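Local coordinates for protein pngf-ii (Elizabethkingia meningoseptica, PDB 4R4X) that cleaves N-linked glycans from glycoproteins as a bacterial peptide:N-glycosidase, at residues A[63-68]-A[160-165]; A[253-258]-A[336-341]; A[292-297]-A[378-383]. All coordinates share one frame; numbering follows the deposited sequence.

Overall arrangement
Contact 1 (63-68 with 160-165) belongs to the N-terminal domain and stands well apart from the other two: its centre is about 38 Å from that of contact 2 and about 47 Å from that of contact 3. It lies beside a zinc ion, about 5 Å from the side chain of Phe163. Contacts 2 (253-258 with 336-341) and 3 (292-297 with 378-383) are neighbours in the PNGase F-like region, their centres about 9 Å apart. They touch directly: Ile253 N lies 2.9 Å from Ile297 O, a probable hydrogen bond between adjacent strands, and Pro255 and Arg258 of contact 2 pack on Pro295 and Leu294 of contact 3. Their segments alternate along the chain.

Contact 1 (A[63-68]-A[160-165]); sequences FAFLNN and QSLFNG
An aromatic cluster of Phe63, Phe65 and Phe163 joins the end of strand 59-65 to the short helix 160-163, close to the zinc ion bound by Glu52 and Asp159. Phe163 turns its edge to the face of Phe63: CE1 sits above that face toward its rim, 3.6 Å from Phe63 CD2, and the ring planes are 60° apart. The same CE1 lies 3.7 Å from Phe65 CZ, but this second ring pair is oblique, its planes inclined at 36°. Phe163 CG is anti to its carbonyl carbon (chi1 -64°), which starts the side chain on its way to the strand. Leu162 meets Phe65 with both its side chain and its backbone. Its CG is 3.9 Å from Phe65 CZ, and its backbone O lies in the plane of the Phe65 ring at the edge, 3.5 Å from CE2. Alternate residues 63 and 65 both point to the helix, and phenylalanine supplies flat apolar surface long enough to reach it; Phe65 also stacks on Phe48 of the neighbouring strand. The hydrogen-rich edge of Phe163 against the electron-rich face of Phe63, and a carbonyl oxygen at the edge of Phe65, are electrostatically matched, so the contact probably owes something to ring polarity as well as to apolar burial.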
loop_
_atom_site.group_PDB
_atom_site.type_symbol
_atom_site.label_atom_id
_atom_site.label_comp_id
_atom_site.label_asym_id
_atom_site.label_seq_id
_atom_site.Cartn_x
_atom_site.Cartn_y
_atom_site.Cartn_z
ATOM N N PHE A 63 4.802 1.547 27.045
ATOM C CA PHE A 63 4.846 0.159 26.594
ATOM C C PHE A 63 3.743 -0.055 25.580
ATOM O O PHE A 63 2.610 0.331 25.830
ATOM C CB PHE A 63 4.565 -0.801 27.759
ATOM C CG PHE A 63 5.529 -0.692 28.892
ATOM C CD1 PHE A 63 5.322 0.224 29.905
ATOM C CD2 PHE A 63 6.646 -1.522 28.960
ATOM C CE1 PHE A 63 6.219 0.311 30.970
ATOM C CE2 PHE A 63 7.544 -1.430 30.013
ATOM C CZ PHE A 63 7.329 -0.512 31.025
ATOM N N ALA A 64 4.063 -0.739 24.492
ATOM C CA ALA A 64 3.095 -1.098 23.474
ATOM C C ALA A 64 3.024 -2.615 23.347
ATOM O O ALA A 64 4.035 -3.264 23.115
ATOM C CB ALA A 64 3.469 -0.462 22.131
ATOM N N PHE A 65 1.819 -3.152 23.491
ATOM C CA PHE A 65 1.587 -4.580 23.407
ATOM C C PHE A 65 1.158 -4.831 21.963
ATOM O O PHE A 65 0.110 -4.389 21.567
ATOM C CB PHE A 65 0.488 -4.994 24.386
ATOM C CG PHE A 65 0.888 -4.870 25.838
ATOM C CD1 PHE A 65 1.256 -3.645 26.380
ATOM C CD2 PHE A 65 0.876 -5.987 26.666
ATOM C CE1 PHE A 65 1.623 -3.534 27.719
ATOM C CE2 PHE A 65 1.241 -5.878 28.007
ATOM C CZ PHE A 65 1.616 -4.647 28.530
ATOM N N LEU A 66 2.000 -5.489 21.190
ATOM C CA LEU A 66 1.804 -5.537 19.731
ATOM C C LEU A 66 1.049 -6.762 19.319
ATOM O O LEU A 66 0.249 -6.737 18.359
ATOM C CB LEU A 66 3.147 -5.509 19.018
ATOM C CG LEU A 66 4.010 -4.294 19.355
ATOM C CD1 LEU A 66 5.258 -4.343 18.508
ATOM C CD2 LEU A 66 3.244 -3.006 19.127
ATOM N N ASN A 67 1.322 -7.846 20.025
ATOM C CA ASN A 67 0.635 -9.108 19.775
ATOM C C ASN A 67 0.762 -9.924 21.057
ATOM O O ASN A 67 1.219 -9.387 22.072
ATOM C CB ASN A 67 1.205 -9.787 18.517
ATOM C CG ASN A 67 2.720 -9.938 18.559
ATOM O OD1 ASN A 67 3.456 -9.351 17.774
ATOM N ND2 ASN A 67 3.181 -10.767 19.444
ATOM N N ASN A 68 0.361 -11.191 21.038
ATOM C CA ASN A 68 0.316 -11.986 22.266
ATOM C C ASN A 68 1.668 -12.200 22.930
ATOM O O ASN A 68 1.733 -12.517 24.123
ATOM C CB ASN A 68 -0.320 -13.353 22.006
ATOM C CG ASN A 68 -1.774 -13.247 21.630
ATOM O OD1 ASN A 68 -2.650 -13.344 22.487
ATOM N ND2 ASN A 68 -2.042 -13.019 20.344
ATOM N N GLN A 160 2.652 -7.844 37.422
ATOM C CA GLN A 160 3.320 -9.025 36.886
ATOM C C GLN A 160 2.441 -9.768 35.880
ATOM O O GLN A 160 2.937 -10.160 34.851
ATOM C CB GLN A 160 3.797 -9.969 37.998
ATOM C CG GLN A 160 4.787 -11.049 37.533
ATOM C CD GLN A 160 4.113 -12.197 36.784
ATOM O OE1 GLN A 160 3.003 -12.610 37.121
ATOM N NE2 GLN A 160 4.777 -12.694 35.749
ATOM N N SER A 161 1.141 -9.913 36.117
ATOM C CA SER A 161 0.328 -10.652 35.136
ATOM C C SER A 161 0.131 -9.873 33.836
ATOM O O SER A 161 -0.095 -10.448 32.774
ATOM C CB SER A 161 -1.035 -11.064 35.706
ATOM O OG SER A 161 -1.766 -9.953 36.158
ATOM N N LEU A 162 0.197 -8.560 33.920
ATOM C CA LEU A 162 0.069 -7.735 32.733
ATOM C C LEU A 162 1.231 -8.022 31.784
ATOM O O LEU A 162 1.023 -8.204 30.591
ATOM C CB LEU A 162 0.021 -6.257 33.132
ATOM C CG LEU A 162 -0.074 -5.264 31.980
ATOM C CD1 LEU A 162 -1.334 -5.516 31.155
ATOM C CD2 LEU A 162 -0.061 -3.856 32.548
ATOM N N PHE A 163 2.449 -8.089 32.315
ATOM C CA PHE A 163 3.635 -8.306 31.492
ATOM C C PHE A 163 4.043 -9.775 31.289
ATOM O O PHE A 163 4.740 -10.071 30.353
ATOM C CB PHE A 163 4.820 -7.484 32.019
ATOM C CG PHE A 163 4.595 -5.998 31.938
ATOM C CD1 PHE A 163 4.775 -5.320 30.742
ATOM C CD2 PHE A 163 4.151 -5.282 33.040
ATOM C CE1 PHE A 163 4.541 -3.952 30.657
ATOM C CE2 PHE A 163 3.918 -3.911 32.962
ATOM C CZ PHE A 163 4.111 -3.245 31.764
ATOM N N ASN A 164 3.472 -10.672 32.103
ATOM C CA ASN A 164 3.741 -12.119 32.068
ATOM C C ASN A 164 3.602 -12.724 30.675
ATOM O O ASN A 164 2.603 -12.496 29.993
ATOM C CB ASN A 164 2.764 -12.833 33.023
ATOM C CG ASN A 164 2.986 -14.337 33.098
ATOM O OD1 ASN A 164 2.182 -15.116 32.568
ATOM N ND2 ASN A 164 4.053 -14.756 33.778
ATOM N N GLY A 165 4.615 -13.481 30.261
ATOM C CA GLY A 165 4.559 -14.254 29.018
ATOM C C GLY A 165 4.919 -13.419 27.809
ATOM O O GLY A 165 4.700 -13.822 26.667
#

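Contact 2 (A[253-258]-A[336-341]); sequences IIPQER and RPQLSG
Arg336 O receives two backbone amides, Leu339 N at 3.0 Å and Ser340 N at 2.8 Å, and this double grip closes the single-turn helix 336-339 that offers Gln338 and Leu339 to segment 253-258. Gln338 is the central side chain. CG is anti to its backbone N (chi1 -176°), and a bend at chi2 then turns the amide toward the loop. Its aliphatic part runs past Ile253 in the opposite direction, with CG 3.7 Å from Ile253 CD1. The amide end comes up to Pro255 CB and meets the carboxylate of Glu257 tip to tip, the two planes 81° apart. Glutamine fits here because it combines an apolar shaft for the isoleucine with a polar end that can lie beside the carboxylate at the more exposed margin. Ile253 CG1 takes the crowded position between backbone N and carbonyl carbon (chi1 60°); CD1 beyond it also touches Leu339 CD2, 3.9 Å away, the two side chains crossing at about a right angle. Glu257 OE1 has a long, weak ion pair with Lys342, which may temper its charge. At the two ends of the turn, Arg336 NH1 and Ser340 OG hydrogen-bond to the backbone O and N of Ile226. Helix 336-339 lies in the connection from strand 326-331 to strand 343-350, and packs near the end of strand 248-253. This one-turn helix thus links two antiparallel sheets, consistent with the jelly-roll domains of the PNGase F family.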
loop_
_atom_site.group_PDB
_atom_site.type_symbol
_atom_site.label_atom_id
_atom_site.label_comp_id
_atom_site.label_asym_id
_atom_site.label_seq_id
_atom_site.Cartn_x
_atom_site.Cartn_y
_atom_site.Cartn_z
ATOM N N ILE A 253 1.713 -10.856 -11.556
ATOM C CA ILE A 253 1.559 -12.198 -11.011
ATOM C C ILE A 253 1.245 -13.148 -12.161
ATOM O O ILE A 253 0.798 -12.725 -13.245
ATOM C CB ILE A 253 0.487 -12.293 -9.895
ATOM C CG1 ILE A 253 -0.885 -11.868 -10.403
ATOM C CG2 ILE A 253 0.882 -11.426 -8.698
ATOM C CD1 ILE A 253 -2.028 -12.110 -9.444
ATOM N N ILE A 254 1.473 -14.445 -11.927
ATOM C CA ILE A 254 1.302 -15.438 -12.962
ATOM C C ILE A 254 0.154 -16.383 -12.583
ATOM O O ILE A 254 0.323 -17.247 -11.704
ATOM C CB ILE A 254 2.609 -16.229 -13.201
ATOM C CG1 ILE A 254 3.716 -15.282 -13.658
ATOM C CG2 ILE A 254 2.382 -17.310 -14.255
ATOM C CD1 ILE A 254 5.085 -15.897 -13.759
ATOM N N PRO A 255 -1.017 -16.236 -13.226
ATOM C CA PRO A 255 -2.070 -17.247 -12.945
ATOM C C PRO A 255 -1.727 -18.625 -13.519
ATOM O O PRO A 255 -1.407 -18.746 -14.703
ATOM C CB PRO A 255 -3.317 -16.679 -13.628
ATOM C CG PRO A 255 -2.971 -15.264 -13.970
ATOM C CD PRO A 255 -1.491 -15.211 -14.163
ATOM N N GLN A 256 -1.811 -19.642 -12.674
ATOM C CA GLN A 256 -1.392 -20.997 -13.031
ATOM C C GLN A 256 -2.558 -21.990 -12.995
ATOM O O GLN A 256 -2.336 -23.213 -12.908
ATOM C CB GLN A 256 -0.275 -21.444 -12.096
ATOM C CG GLN A 256 1.044 -20.727 -12.365
ATOM C CD GLN A 256 2.185 -21.319 -11.556
ATOM O OE1 GLN A 256 3.015 -22.066 -12.080
ATOM N NE2 GLN A 256 2.206 -21.022 -10.277
ATOM N N GLU A 257 -3.781 -21.471 -13.093
ATOM C CA GLU A 257 -4.999 -22.296 -13.059
ATOM C C GLU A 257 -5.192 -23.192 -14.289
ATOM O O GLU A 257 -5.941 -24.149 -14.225
ATOM C CB GLU A 257 -6.253 -21.438 -12.891
ATOM C CG GLU A 257 -6.452 -20.839 -11.504
ATOM C CD GLU A 257 -5.478 -19.699 -11.176
ATOM O OE1 GLU A 257 -5.121 -19.535 -9.986
ATOM O OE2 GLU A 257 -5.038 -18.986 -12.104
ATOM N N ARG A 258 -4.560 -22.884 -15.413
ATOM C CA ARG A 258 -4.674 -23.732 -16.598
ATOM C C ARG A 258 -3.369 -24.451 -16.862
ATOM O O ARG A 258 -2.368 -24.197 -16.176
ATOM C CB ARG A 258 -5.161 -22.897 -17.781
ATOM C CG ARG A 258 -6.567 -22.390 -17.510
ATOM C CD ARG A 258 -7.238 -21.725 -18.685
ATOM N NE ARG A 258 -8.530 -21.174 -18.264
ATOM C CZ ARG A 258 -9.497 -20.767 -19.084
ATOM N NH1 ARG A 258 -9.345 -20.783 -20.395
ATOM N NH2 ARG A 258 -10.632 -20.321 -18.580
ATOM N N ARG A 336 -8.174 -9.486 -5.123
ATOM C CA ARG A 336 -8.254 -10.342 -3.948
ATOM C C ARG A 336 -8.574 -11.826 -4.281
ATOM O O ARG A 336 -7.884 -12.706 -3.806
ATOM C CB ARG A 336 -9.262 -9.772 -2.938
ATOM C CG ARG A 336 -9.317 -10.549 -1.621
ATOM C CD ARG A 336 -10.516 -10.174 -0.757
ATOM N NE ARG A 336 -11.750 -10.564 -1.433
ATOM C CZ ARG A 336 -12.184 -11.819 -1.525
ATOM N NH1 ARG A 336 -11.534 -12.827 -0.944
ATOM N NH2 ARG A 336 -13.297 -12.056 -2.191
ATOM N N PRO A 337 -9.586 -12.092 -5.130
ATOM C CA PRO A 337 -9.912 -13.494 -5.453
ATOM C C PRO A 337 -8.773 -14.279 -6.113
ATOM O O PRO A 337 -8.714 -15.486 -5.960
ATOM C CB PRO A 337 -11.105 -13.377 -6.403
ATOM C CG PRO A 337 -11.715 -12.052 -6.055
ATOM C CD PRO A 337 -10.533 -11.159 -5.759
ATOM N N GLN A 338 -7.885 -13.601 -6.833
ATOM C CA GLN A 338 -6.757 -14.243 -7.472
ATOM C C GLN A 338 -5.580 -14.392 -6.499
ATOM O O GLN A 338 -4.728 -15.236 -6.710
ATOM C CB GLN A 338 -6.354 -13.440 -8.723
ATOM C CG GLN A 338 -5.240 -14.013 -9.585
ATOM C CD GLN A 338 -5.621 -15.307 -10.293
ATOM O OE1 GLN A 338 -4.828 -16.254 -10.360
ATOM N NE2 GLN A 338 -6.831 -15.355 -10.815
ATOM N N LEU A 339 -5.540 -13.583 -5.439
ATOM C CA LEU A 339 -4.404 -13.587 -4.483
ATOM C C LEU A 339 -4.639 -14.385 -3.216
ATOM O O LEU A 339 -3.706 -14.973 -2.676
ATOM C CB LEU A 339 -4.063 -12.158 -4.079
ATOM C CG LEU A 339 -3.578 -11.216 -5.183
ATOM C CD1 LEU A 339 -3.712 -9.776 -4.697
ATOM C CD2 LEU A 339 -2.149 -11.531 -5.559
ATOM N N SER A 340 -5.878 -14.392 -2.728
ATOM C CA SER A 340 -6.183 -14.885 -1.385
ATOM C C SER A 340 -5.764 -16.346 -1.209
ATOM O O SER A 340 -6.104 -17.206 -2.034
ATOM C CB SER A 340 -7.686 -14.746 -1.093
ATOM O OG SER A 340 -7.954 -15.050 0.258
ATOM N N GLY A 341 -4.997 -16.601 -0.154
ATOM C CA GLY A 341 -4.692 -17.958 0.294
ATOM C C GLY A 341 -3.883 -18.796 -0.686
ATOM O O GLY A 341 -3.990 -20.015 -0.675
#

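Contact 3 (A[292-297]-A[378-383]); sequences DYLPFI and FVLPVF
Pro381 presses its ring into segment 292-297 just ahead of a classic beta bulge, in which Val382 and Phe383 both face Gly532. Three residues meet the ring: its CB is 3.7 Å from Ile297 CG1 and 3.7 Å from Pro295 O, while its CG is 4.0 Å from Leu294 CB. Ile297 CG1 is anti to its own carbonyl carbon (chi1 -70°), a setting that puts this branch against the proline. Pro295 answers from the other segment, its CG lying 3.9 Å from Phe383 CA and its CD 3.6 Å from Pro381 O. Further out, Leu294 CD2 meets Leu380 CD1 at 4.1 Å. The touching parts run 101° apart in direction and do not pair as strands, which suits proline: a compact apolar ring with no N-H to satisfy. The cost is that Pro295 O and Pro381 O are buried by the contact without any polar partner in the model. Strand 378-384 is an edge strand of its antiparallel sheet within this chain and is held in position by backbone bonds from Leu380 to Leu534 and from Val382 to Gly532. On the other segment, Phe296 leaves the backbone on the side away from segment 378-383, and its ring meets Phe252 edge-to-face, while Phe296 O accepts from Asn384 ND2. A water bridges the two backbones, donating to Phe296 O at 2.8 Å and to Phe383 O at 3.1 Å.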
loop_
_atom_site.group_PDB
_atom_site.type_symbol
_atom_site.label_atom_id
_atom_site.label_comp_id
_atom_site.label_asym_id
_atom_site.label_seq_id
_atom_site.Cartn_x
_atom_site.Cartn_y
_atom_site.Cartn_z
ATOM N N ASP A 292 -6.229 -23.761 -22.736
ATOM C CA ASP A 292 -5.084 -24.344 -22.048
ATOM C C ASP A 292 -4.163 -23.314 -21.378
ATOM O O ASP A 292 -3.154 -23.692 -20.780
ATOM C CB ASP A 292 -4.249 -25.150 -23.056
ATOM C CG ASP A 292 -5.117 -26.005 -23.971
ATOM O OD1 ASP A 292 -5.763 -26.919 -23.441
ATOM O OD2 ASP A 292 -5.192 -25.726 -25.193
ATOM N N TYR A 293 -4.513 -22.024 -21.452
ATOM C CA TYR A 293 -3.553 -20.982 -21.077
ATOM C C TYR A 293 -4.254 -19.729 -20.574
ATOM O O TYR A 293 -5.288 -19.319 -21.122
ATOM C CB TYR A 293 -2.674 -20.645 -22.297
ATOM C CG TYR A 293 -1.766 -19.447 -22.125
ATOM C CD1 TYR A 293 -0.562 -19.559 -21.466
ATOM C CD2 TYR A 293 -2.142 -18.188 -22.606
ATOM C CE1 TYR A 293 0.252 -18.457 -21.278
ATOM C CE2 TYR A 293 -1.331 -17.087 -22.445
ATOM C CZ TYR A 293 -0.133 -17.233 -21.780
ATOM O OH TYR A 293 0.693 -16.169 -21.614
ATOM N N LEU A 294 -3.663 -19.138 -19.529
ATOM C CA LEU A 294 -3.993 -17.795 -19.068
ATOM C C LEU A 294 -2.781 -16.864 -19.198
ATOM O O LEU A 294 -1.652 -17.257 -18.882
ATOM C CB LEU A 294 -4.404 -17.815 -17.607
ATOM C CG LEU A 294 -5.683 -18.574 -17.302
ATOM C CD1 LEU A 294 -5.864 -18.628 -15.802
ATOM C CD2 LEU A 294 -6.897 -17.991 -18.005
ATOM N N PRO A 295 -3.015 -15.621 -19.649
ATOM C CA PRO A 295 -1.936 -14.639 -19.727
ATOM C C PRO A 295 -1.626 -14.100 -18.337
ATOM O O PRO A 295 -2.429 -14.284 -17.431
ATOM C CB PRO A 295 -2.525 -13.546 -20.637
ATOM C CG PRO A 295 -4.002 -13.645 -20.450
ATOM C CD PRO A 295 -4.307 -15.072 -20.105
ATOM N N PHE A 296 -0.480 -13.446 -18.144
ATOM C CA PHE A 296 -0.177 -12.918 -16.818
ATOM C C PHE A 296 -1.055 -11.695 -16.475
ATOM O O PHE A 296 -1.675 -11.082 -17.365
ATOM C CB PHE A 296 1.322 -12.639 -16.634
ATOM C CG PHE A 296 1.837 -11.424 -17.336
ATOM C CD1 PHE A 296 1.853 -10.191 -16.694
ATOM C CD2 PHE A 296 2.346 -11.505 -18.627
ATOM C CE1 PHE A 296 2.346 -9.065 -17.330
ATOM C CE2 PHE A 296 2.862 -10.384 -19.269
ATOM C CZ PHE A 296 2.865 -9.155 -18.616
ATOM N N ILE A 297 -1.139 -11.404 -15.179
ATOM C CA ILE A 297 -1.878 -10.250 -14.661
ATOM C C ILE A 297 -0.887 -9.188 -14.212
ATOM O O ILE A 297 0.041 -9.474 -13.405
ATOM C CB ILE A 297 -2.782 -10.674 -13.512
ATOM C CG1 ILE A 297 -3.926 -11.521 -14.088
ATOM C CG2 ILE A 297 -3.359 -9.491 -12.708
ATOM C CD1 ILE A 297 -4.801 -12.110 -13.034
ATOM N N PHE A 378 -14.866 -12.827 -8.496
ATOM C CA PHE A 378 -14.444 -13.500 -9.705
ATOM C C PHE A 378 -13.430 -12.632 -10.432
ATOM O O PHE A 378 -13.629 -11.421 -10.559
ATOM C CB PHE A 378 -15.656 -13.745 -10.605
ATOM C CG PHE A 378 -15.335 -14.403 -11.925
ATOM C CD1 PHE A 378 -15.021 -13.643 -13.035
ATOM C CD2 PHE A 378 -15.388 -15.793 -12.061
ATOM C CE1 PHE A 378 -14.747 -14.244 -14.260
ATOM C CE2 PHE A 378 -15.097 -16.394 -13.273
ATOM C CZ PHE A 378 -14.796 -15.616 -14.380
ATOM N N VAL A 379 -12.343 -13.264 -10.873
ATOM C CA VAL A 379 -11.262 -12.647 -11.653
ATOM C C VAL A 379 -10.821 -13.626 -12.737
ATOM O O VAL A 379 -10.517 -14.772 -12.433
ATOM C CB VAL A 379 -10.040 -12.337 -10.754
ATOM C CG1 VAL A 379 -8.879 -11.819 -11.572
ATOM C CG2 VAL A 379 -10.412 -11.326 -9.679
ATOM N N LEU A 380 -10.831 -13.183 -13.998
ATOM C CA LEU A 380 -10.356 -13.973 -15.139
ATOM C C LEU A 380 -9.501 -13.106 -16.054
ATOM O O LEU A 380 -10.023 -12.170 -16.675
ATOM C CB LEU A 380 -11.525 -14.492 -15.970
ATOM C CG LEU A 380 -11.150 -15.415 -17.137
ATOM C CD1 LEU A 380 -10.531 -16.692 -16.629
ATOM C CD2 LEU A 380 -12.358 -15.739 -18.000
ATOM N N PRO A 381 -8.191 -13.409 -16.153
ATOM C CA PRO A 381 -7.316 -12.693 -17.082
ATOM C C PRO A 381 -7.625 -13.113 -18.518
ATOM O O PRO A 381 -7.563 -14.299 -18.814
ATOM C CB PRO A 381 -5.915 -13.166 -16.698
ATOM C CG PRO A 381 -6.111 -14.501 -16.055
ATOM C CD PRO A 381 -7.474 -14.444 -15.383
ATOM N N VAL A 382 -7.975 -12.164 -19.382
ATOM C CA VAL A 382 -8.431 -12.485 -20.736
ATOM C C VAL A 382 -7.398 -12.151 -21.803
ATOM O O VAL A 382 -7.249 -12.890 -22.759
ATOM C CB VAL A 382 -9.806 -11.863 -21.054
ATOM C CG1 VAL A 382 -10.892 -12.550 -20.238
ATOM C CG2 VAL A 382 -9.840 -10.384 -20.772
ATOM N N PHE A 383 -6.647 -11.063 -21.620
ATOM C CA PHE A 383 -5.553 -10.762 -22.525
ATOM C C PHE A 383 -4.489 -9.929 -21.841
ATOM O O PHE A 383 -4.736 -9.266 -20.826
ATOM C CB PHE A 383 -6.026 -10.054 -23.803
ATOM C CG PHE A 383 -6.748 -8.760 -23.568
ATOM C CD1 PHE A 383 -6.067 -7.567 -23.528
ATOM C CD2 PHE A 383 -8.134 -8.736 -23.482
ATOM C CE1 PHE A 383 -6.737 -6.375 -23.311
ATOM C CE2 PHE A 383 -8.823 -7.547 -23.290
ATOM C CZ PHE A 383 -8.117 -6.367 -23.196
HETATM O O HOH W 1 -4.162 -9.835 -17.816
#